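Local atomic coordinates of uncharacterized protein (Wolinella succinogenes, PDB entry 3JYG), a protein that is of unknown function but belongs to the 6-pyruvoyl tetrahydropterin synthase family and carries a zinc ion bound by histidines. Residues V48-R53 / M59-A64; V135-V138 / S143-S146; W147-L152 / A176-E181. All coordinates share one frame; numbering follows the deposited sequence.

Contact 1: V48-R53 / M59-A64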
loop_
_atom_site.group_PDB
_atom_site.type_symbol
_atom_site.label_atom_id
_atom_site.label_comp_id
_atom_site.label_asym_id
_atom_site.label_seq_id
_atom_site.Cartn_x
_atom_site.Cartn_y
_atom_site.Cartn_z
ATOM N N VAL A 48 8.325 4.602 6.689
ATOM C CA VAL A 48 9.568 3.911 7.113
ATOM C C VAL A 48 9.259 2.434 7.391
ATOM O O VAL A 48 8.343 2.148 8.155
ATOM C CB VAL A 48 10.125 4.557 8.414
ATOM C CG1 VAL A 48 11.315 3.761 8.983
ATOM C CG2 VAL A 48 10.490 5.978 8.162
ATOM N N HIS A 49 9.987 1.517 6.761
ATOM C CA HIS A 49 9.782 0.087 6.991
ATOM C C HIS A 49 10.977 -0.478 7.737
ATOM O O HIS A 49 12.133 -0.290 7.305
ATOM C CB HIS A 49 9.578 -0.656 5.663
ATOM C CG HIS A 49 8.417 -0.157 4.868
ATOM N ND1 HIS A 49 7.204 -0.798 4.858
ATOM C CD2 HIS A 49 8.290 0.916 4.048
ATOM C CE1 HIS A 49 6.383 -0.158 4.034
ATOM N NE2 HIS A 49 7.017 0.901 3.548
ATOM N N LEU A 50 10.705 -1.095 8.891
ATOM C CA LEU A 50 11.763 -1.582 9.760
ATOM C C LEU A 50 11.546 -3.079 9.799
ATOM O O LEU A 50 10.395 -3.512 9.683
ATOM C CB LEU A 50 11.645 -0.996 11.174
ATOM C CG LEU A 50 11.830 0.525 11.353
ATOM C CD1 LEU A 50 11.904 0.888 12.845
ATOM C CD2 LEU A 50 13.105 1.018 10.589
ATOM N N GLU A 51 12.626 -3.850 9.965
ATOM C CA GLU A 51 12.597 -5.316 9.814
ATOM C C GLU A 51 13.476 -6.071 10.822
ATOM O O GLU A 51 14.583 -5.634 11.140
ATOM C CB GLU A 51 13.025 -5.652 8.355
ATOM C CG GLU A 51 13.158 -7.104 8.045
ATOM C CD GLU A 51 13.564 -7.385 6.612
ATOM O OE1 GLU A 51 12.731 -7.213 5.708
ATOM O OE2 GLU A 51 14.714 -7.822 6.389
ATOM N N SER A 52 12.993 -7.217 11.302
ATOM C CA SER A 52 13.799 -8.130 12.118
ATOM C C SER A 52 13.443 -9.566 11.745
ATOM O O SER A 52 12.386 -9.837 11.127
ATOM C CB SER A 52 13.536 -7.930 13.624
ATOM O OG SER A 52 12.127 -7.929 13.864
ATOM N N ARG A 53 14.318 -10.488 12.153
ATOM C CA ARG A 53 14.038 -11.892 11.925
ATOM C C ARG A 53 13.419 -12.525 13.136
ATOM O O ARG A 53 13.008 -13.665 13.057
ATOM C CB ARG A 53 15.305 -12.660 11.508
ATOM C CG ARG A 53 16.100 -11.961 10.423
ATOM C CD ARG A 53 15.284 -11.734 9.152
ATOM N NE ARG A 53 16.158 -11.364 8.035
ATOM C CZ ARG A 53 16.712 -12.234 7.188
ATOM N NH1 ARG A 53 16.493 -13.544 7.325
ATOM N NH2 ARG A 53 17.500 -11.790 6.211
HETATM N N MSE A 59 7.376 -7.733 19.458
HETATM C CA MSE A 59 7.608 -6.630 18.541
HETATM C C MSE A 59 8.849 -6.723 17.682
HETATM O O MSE A 59 9.855 -7.320 18.055
HETATM C CB MSE A 59 7.661 -5.321 19.324
HETATM C CG MSE A 59 6.353 -4.961 19.994
HETATM SE SE MSE A 59 6.704 -3.284 20.976
HETATM C CE MSE A 59 5.062 -3.354 22.020
ATOM N N VAL A 60 8.771 -6.112 16.517
ATOM C CA VAL A 60 9.972 -5.818 15.737
ATOM C C VAL A 60 10.735 -4.799 16.578
ATOM O O VAL A 60 11.848 -5.058 17.045
ATOM C CB VAL A 60 9.606 -5.207 14.368
ATOM C CG1 VAL A 60 10.856 -4.581 13.738
ATOM C CG2 VAL A 60 9.019 -6.268 13.460
ATOM N N THR A 61 10.095 -3.642 16.762
ATOM C CA THR A 61 10.504 -2.629 17.736
ATOM C C THR A 61 9.277 -1.740 18.006
ATOM O O THR A 61 8.345 -1.679 17.164
ATOM C CB THR A 61 11.784 -1.847 17.260
ATOM O OG1 THR A 61 12.360 -1.119 18.352
ATOM C CG2 THR A 61 11.480 -0.860 16.087
ATOM N N ASP A 62 9.221 -1.070 19.152
ATOM C CA ASP A 62 8.034 -0.256 19.448
ATOM C C ASP A 62 7.875 0.858 18.397
ATOM O O ASP A 62 8.856 1.573 18.130
ATOM C CB ASP A 62 8.095 0.370 20.858
ATOM C CG ASP A 62 6.715 0.833 21.339
ATOM O OD1 ASP A 62 6.210 1.864 20.865
ATOM O OD2 ASP A 62 6.104 0.143 22.178
ATOM N N PHE A 63 6.666 0.993 17.818
ATOM C CA PHE A 63 6.331 2.127 16.918
ATOM C C PHE A 63 6.844 3.467 17.458
ATOM O O PHE A 63 7.330 4.262 16.677
ATOM C CB PHE A 63 4.808 2.251 16.620
ATOM C CG PHE A 63 4.282 1.218 15.659
ATOM C CD1 PHE A 63 4.673 1.224 14.320
ATOM C CD2 PHE A 63 3.391 0.229 16.101
ATOM C CE1 PHE A 63 4.205 0.263 13.437
ATOM C CE2 PHE A 63 2.906 -0.753 15.209
ATOM C CZ PHE A 63 3.315 -0.725 13.870
ATOM N N ALA A 64 6.774 3.689 18.779
ATOM C CA ALA A 64 7.235 4.959 19.377
ATOM C C ALA A 64 8.721 5.203 19.261
ATOM O O ALA A 64 9.201 6.313 19.553
ATOM C CB ALA A 64 6.802 5.091 20.846
#
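Leu50 and Ser52, both pointing from strand 48-52 to the same side, receive Val60 and Thr61 of segment 59-64, and no hydrogen bond joins the two segments. Leu50 CD1 meets the methyl CG2 of Thr61 at 3.7 Å. With OG1 anti to the backbone N (chi1 -165°), the threonine turns this methyl to the leucine while its hydroxyl bonds to His65 ND1. Val60, whose CG1 is a loose 4.5 Å from Leu50 CB, faces both strand residues.

The second kind is polar atom against carbon. Ser52 OG rests on Val60 CG2 at 3.5 Å and is itself hydrogen-bonded to Glu54 O, which suits a small hydroxyl residue at the end of a strand.

Within segment 59-64, Asp62 closes an Asx turn: Ala64 N gives OD1 a bond of 2.8 Å, at 159°, through the anti lone pair. Its other oxygen, OD2, accepts from Gln22 of the second subunit, and Val60 N reaches Glu142 of that subunit. The chain thus doubles back over the end of a sheet strand, forming the connection from strand 40-52 to helix 67-77 in the alpha+beta tunnelling fold (T-fold) of this family.

Contact 2: V135-V138 / S143-S146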
loop_
_atom_site.group_PDB
_atom_site.type_symbol
_atom_site.label_atom_id
_atom_site.label_comp_id
_atom_site.label_asym_id
_atom_site.label_seq_id
_atom_site.Cartn_x
_atom_site.Cartn_y
_atom_site.Cartn_z
ATOM N N VAL A 135 19.630 21.636 0.897
ATOM C CA VAL A 135 20.094 20.232 0.813
ATOM C C VAL A 135 21.048 20.061 -0.369
ATOM O O VAL A 135 21.008 20.842 -1.295
ATOM C CB VAL A 135 18.905 19.186 0.691
ATOM C CG1 VAL A 135 18.083 19.040 2.055
ATOM C CG2 VAL A 135 18.012 19.456 -0.570
ATOM N N ARG A 136 21.844 19.000 -0.377
ATOM C CA ARG A 136 22.817 18.801 -1.467
ATOM C C ARG A 136 22.329 17.825 -2.528
ATOM O O ARG A 136 23.028 16.839 -2.802
ATOM C CB ARG A 136 24.150 18.257 -0.883
ATOM C CG ARG A 136 24.897 19.213 0.069
ATOM C CD ARG A 136 26.224 18.522 0.620
ATOM N NE ARG A 136 27.111 18.202 -0.485
ATOM C CZ ARG A 136 28.028 17.218 -0.537
ATOM N NH1 ARG A 136 28.231 16.371 0.470
ATOM N NH2 ARG A 136 28.721 17.095 -1.655
ATOM N N PHE A 137 21.129 18.055 -3.083
ATOM C CA PHE A 137 20.537 17.181 -4.074
ATOM C C PHE A 137 19.317 17.879 -4.606
ATOM O O PHE A 137 18.729 18.735 -3.914
ATOM C CB PHE A 137 20.112 15.789 -3.523
ATOM C CG PHE A 137 19.245 15.822 -2.270
ATOM C CD1 PHE A 137 19.809 15.513 -1.011
ATOM C CD2 PHE A 137 17.878 16.084 -2.332
ATOM C CE1 PHE A 137 19.018 15.534 0.175
ATOM C CE2 PHE A 137 17.072 16.086 -1.166
ATOM C CZ PHE A 137 17.632 15.812 0.088
ATOM N N VAL A 138 18.913 17.501 -5.812
ATOM C CA VAL A 138 17.669 18.045 -6.394
ATOM C C VAL A 138 16.545 17.366 -5.636
ATOM O O VAL A 138 16.491 16.128 -5.563
ATOM C CB VAL A 138 17.592 17.806 -7.912
ATOM C CG1 VAL A 138 17.552 16.256 -8.256
ATOM C CG2 VAL A 138 16.382 18.497 -8.520
ATOM N N SER A 143 14.944 11.463 -4.385
ATOM C CA SER A 143 16.129 11.952 -3.669
ATOM C C SER A 143 15.799 12.147 -2.203
ATOM O O SER A 143 16.634 11.869 -1.323
ATOM C CB SER A 143 16.639 13.258 -4.280
ATOM O OG SER A 143 17.071 13.022 -5.606
ATOM N N ILE A 144 14.593 12.637 -1.929
ATOM C CA ILE A 144 14.136 12.760 -0.524
ATOM C C ILE A 144 14.060 11.416 0.231
ATOM O O ILE A 144 14.538 11.294 1.393
ATOM C CB ILE A 144 12.798 13.547 -0.471
ATOM C CG1 ILE A 144 13.083 15.015 -0.885
ATOM C CG2 ILE A 144 12.129 13.488 0.938
ATOM C CD1 ILE A 144 11.775 15.868 -1.191
ATOM N N ALA A 145 13.451 10.426 -0.420
ATOM C CA ALA A 145 13.372 9.061 0.098
ATOM C C ALA A 145 14.784 8.495 0.395
ATOM O O ALA A 145 14.997 7.984 1.485
ATOM C CB ALA A 145 12.649 8.151 -0.887
ATOM N N SER A 146 15.720 8.619 -0.547
ATOM C CA SER A 146 17.129 8.184 -0.318
ATOM C C SER A 146 17.817 8.869 0.840
ATOM O O SER A 146 18.553 8.229 1.587
ATOM C CB SER A 146 18.022 8.441 -1.548
ATOM O OG SER A 146 17.373 7.977 -2.727
#
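A chi1 of 51° sets Phe137 CG between its own backbone N and carbonyl carbon, turning the ring toward the start of helix 141-155; Ser143, with OG beside its backbone N (chi1 -64°), presents CB to that ring and OG to the loop. Phe137 CD2 meets Ser143 CB at 3.6 Å. The carbonyl oxygen Ser143 O lies toward the rim over one face of the ring, 4.2 Å above its plane. Val135 CG2, 3.5 Å above the plane on the opposite side and also toward the rim, comes from the end of strand 132-135. A flat ring suits this place between strand end and helix, with a methyl over one face and a carbonyl oxygen over the other. Farther along the ring, CE2 approaches Ile144 CG1 obliquely at 4.1 Å, the two side chains crossing at about a right angle.

Ser143 OG is 3.2 Å from Val138 O, at most a weak and unsettled hydrogen bond, since the hydroxyl also pairs with Thr140 OG1. Gly58 of the third subunit packs on Ser143. Together these contacts close the tight strand-to-helix junction from strand 132-135 into helix 141-155, with the Ile144 side chain about 8 Å from the zinc ion.

Contact 3: W147-L152 / A176-E181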
loop_
_atom_site.group_PDB
_atom_site.type_symbol
_atom_site.label_atom_id
_atom_site.label_comp_id
_atom_site.label_asym_id
_atom_site.label_seq_id
_atom_site.Cartn_x
_atom_site.Cartn_y
_atom_site.Cartn_z
ATOM N N TRP A 147 17.588 10.179 0.974
ATOM C CA TRP A 147 18.184 10.977 2.005
ATOM C C TRP A 147 17.663 10.520 3.381
ATOM O O TRP A 147 18.422 10.301 4.349
ATOM C CB TRP A 147 17.768 12.449 1.743
ATOM C CG TRP A 147 18.273 13.378 2.777
ATOM C CD1 TRP A 147 19.559 13.445 3.284
ATOM C CD2 TRP A 147 17.509 14.365 3.472
ATOM N NE1 TRP A 147 19.616 14.419 4.291
ATOM C CE2 TRP A 147 18.375 14.995 4.410
ATOM C CE3 TRP A 147 16.176 14.794 3.384
ATOM C CZ2 TRP A 147 17.955 16.039 5.219
ATOM C CZ3 TRP A 147 15.745 15.822 4.218
ATOM C CH2 TRP A 147 16.638 16.430 5.127
ATOM N N LEU A 148 16.344 10.306 3.462
ATOM C CA LEU A 148 15.766 9.896 4.747
ATOM C C LEU A 148 16.135 8.459 5.076
ATOM O O LEU A 148 16.363 8.124 6.246
ATOM C CB LEU A 148 14.236 10.118 4.765
ATOM C CG LEU A 148 13.757 11.558 4.568
ATOM C CD1 LEU A 148 12.239 11.579 4.349
ATOM C CD2 LEU A 148 14.154 12.491 5.726
ATOM N N LEU A 149 16.192 7.595 4.063
ATOM C CA LEU A 149 16.796 6.274 4.254
ATOM C C LEU A 149 18.232 6.366 4.855
ATOM O O LEU A 149 18.542 5.684 5.855
ATOM C CB LEU A 149 16.788 5.451 2.932
ATOM C CG LEU A 149 17.422 4.058 3.011
ATOM C CD1 LEU A 149 16.740 3.128 3.991
ATOM C CD2 LEU A 149 17.420 3.427 1.614
ATOM N N GLU A 150 19.095 7.224 4.289
ATOM C CA GLU A 150 20.456 7.358 4.852
ATOM C C GLU A 150 20.405 7.787 6.299
ATOM O O GLU A 150 21.142 7.264 7.152
ATOM C CB GLU A 150 21.296 8.402 4.126
ATOM C CG GLU A 150 21.574 8.110 2.720
ATOM C CD GLU A 150 22.814 8.885 2.218
ATOM O OE1 GLU A 150 22.980 10.079 2.572
ATOM O OE2 GLU A 150 23.618 8.292 1.477
ATOM N N LEU A 151 19.544 8.765 6.579
ATOM C CA LEU A 151 19.433 9.304 7.900
ATOM C C LEU A 151 19.023 8.186 8.912
ATOM O O LEU A 151 19.617 8.031 9.990
ATOM C CB LEU A 151 18.432 10.474 7.866
ATOM C CG LEU A 151 18.044 11.132 9.189
ATOM C CD1 LEU A 151 19.329 11.495 9.945
ATOM C CD2 LEU A 151 17.253 12.384 8.871
ATOM N N LEU A 152 18.025 7.390 8.532
ATOM C CA LEU A 152 17.506 6.334 9.391
ATOM C C LEU A 152 18.533 5.233 9.526
ATOM O O LEU A 152 18.774 4.754 10.625
ATOM C CB LEU A 152 16.185 5.772 8.840
ATOM C CG LEU A 152 14.987 6.730 8.927
ATOM C CD1 LEU A 152 13.981 6.413 7.847
ATOM C CD2 LEU A 152 14.332 6.628 10.320
ATOM N N ALA A 176 7.693 7.269 -4.535
ATOM C CA ALA A 176 8.994 6.693 -4.706
ATOM C C ALA A 176 9.252 5.772 -3.537
ATOM O O ALA A 176 8.660 5.905 -2.467
ATOM C CB ALA A 176 10.042 7.770 -4.749
ATOM N N ARG A 177 10.153 4.826 -3.757
ATOM C CA ARG A 177 10.543 3.914 -2.724
ATOM C C ARG A 177 12.030 3.641 -2.998
ATOM O O ARG A 177 12.482 3.574 -4.170
ATOM C CB ARG A 177 9.705 2.655 -2.807
ATOM C CG ARG A 177 9.770 1.728 -1.548
ATOM C CD ARG A 177 8.621 0.728 -1.496
ATOM N NE ARG A 177 8.698 -0.012 -0.251
ATOM C CZ ARG A 177 7.776 -0.833 0.228
ATOM N NH1 ARG A 177 6.615 -0.993 -0.402
ATOM N NH2 ARG A 177 8.006 -1.463 1.376
ATOM N N VAL A 178 12.788 3.614 -1.909
ATOM C CA VAL A 178 14.171 3.199 -2.005
ATOM C C VAL A 178 14.379 2.022 -1.033
ATOM O O VAL A 178 14.059 2.119 0.155
ATOM C CB VAL A 178 15.138 4.372 -1.722
ATOM C CG1 VAL A 178 16.590 3.868 -1.770
ATOM C CG2 VAL A 178 14.923 5.559 -2.723
ATOM N N TYR A 179 14.915 0.923 -1.568
ATOM C CA TYR A 179 15.090 -0.311 -0.861
ATOM C C TYR A 179 16.542 -0.441 -0.435
ATOM O O TYR A 179 17.456 -0.293 -1.243
ATOM C CB TYR A 179 14.748 -1.498 -1.773
ATOM C CG TYR A 179 13.285 -1.745 -1.886
ATOM C CD1 TYR A 179 12.582 -2.410 -0.866
ATOM C CD2 TYR A 179 12.580 -1.326 -3.004
ATOM C CE1 TYR A 179 11.185 -2.634 -0.983
ATOM C CE2 TYR A 179 11.207 -1.555 -3.108
ATOM C CZ TYR A 179 10.539 -2.187 -2.110
ATOM O OH TYR A 179 9.205 -2.399 -2.255
ATOM N N ASN A 180 16.719 -0.740 0.843
ATOM C CA ASN A 180 18.004 -1.017 1.403
ATOM C C ASN A 180 18.263 -2.498 1.163
ATOM O O ASN A 180 17.981 -3.358 2.026
ATOM C CB ASN A 180 18.020 -0.684 2.889
ATOM C CG ASN A 180 19.343 -0.981 3.528
ATOM O OD1 ASN A 180 20.316 -1.242 2.837
ATOM N ND2 ASN A 180 19.382 -0.974 4.852
ATOM N N GLU A 181 18.760 -2.751 -0.045
ATOM C CA GLU A 181 19.238 -4.035 -0.547
ATOM C C GLU A 181 18.650 -4.355 -1.913
ATOM O O GLU A 181 19.392 -4.418 -2.880
ATOM C CB GLU A 181 19.039 -5.188 0.424
ATOM C CG GLU A 181 20.304 -5.497 1.204
ATOM C CD GLU A 181 20.394 -6.974 1.558
ATOM O OE1 GLU A 181 19.553 -7.758 1.031
ATOM O OE2 GLU A 181 21.298 -7.348 2.355
#
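Leu149 is the residue through which helix segment 147-152 meets the strand 176-180, touching Val178 and Asn180. At the start of the segment, Trp147 and Leu148 are directed away from this strand, and the backbone bonds Leu151 N to Trp147 O and Leu152 N to Leu148 O, each 2.9 Å, keep the helix regular around Leu149.

Leu149 follows. Its CG stands anti to the backbone N (chi1 179°), which extends the side chain out from the helix, and the two methyls then part to separate targets. CD2 reaches Val178 CG1 at 3.5 Å and lies 3.9 Å from the carbonyl oxygen Val178 O; the two side chains cross obliquely. CD1 goes to Asn180 CB, a looser approach of 4.2 Å, with leucine and asparagine at about a right angle. A forked leucine fits because it can touch two residues of the same strand face, while beta-branched Val178 suits an extended chain and offers a broad apolar side. Asn180 gives only its carbon here; its amide ND2 is held by Val163 O of strand 162-169. It is also the centre of an inverse gamma turn, with a weak bond from Glu181 N to Tyr179 O. Val163 and Val166 of the same sheet, and Leu3 of the third subunit, complete the apolar surroundings of Leu149.

Further on, Leu151 and Leu152 pack on helix 67-77, and Leu152 also on Val166.

The helix and strand axes approach to 9.4 Å and run at 35° to each other in the same general sense. Residues 176-180 also pair antiparallel with a strand of the third subunit, so this is helix-on-sheet packing at a sheet edge that continues across the subunit interface, as in the oligomeric barrels of T-fold proteins.

How the contacts relate
Contacts 2 and 3 share helix 141-155, their centres 11 Å apart, and form a continuous packed region: Phe137 CE1 lies 3.5 Å from Trp147 CG, and Ser146 OG is 3.4 Å from Val178 CG2. Contact 1 lies farther out, its centre 15 Å from that of contact 3 and 24 Å from that of contact 2. It meets contact 3 where Val48 CG2 of strand 40-52 packs on Leu152 CD1 of the helix at 3.5 Å and where His49 NE2 lies 3.4 Å from Arg177 NH2, whereas contacts 1 and 2 do not touch. The zinc ion near Ile144 of contact 2 is bound by His17, His40 and His42. Contacts 2 and 3 also face the third subunit, while contact 1 faces the second.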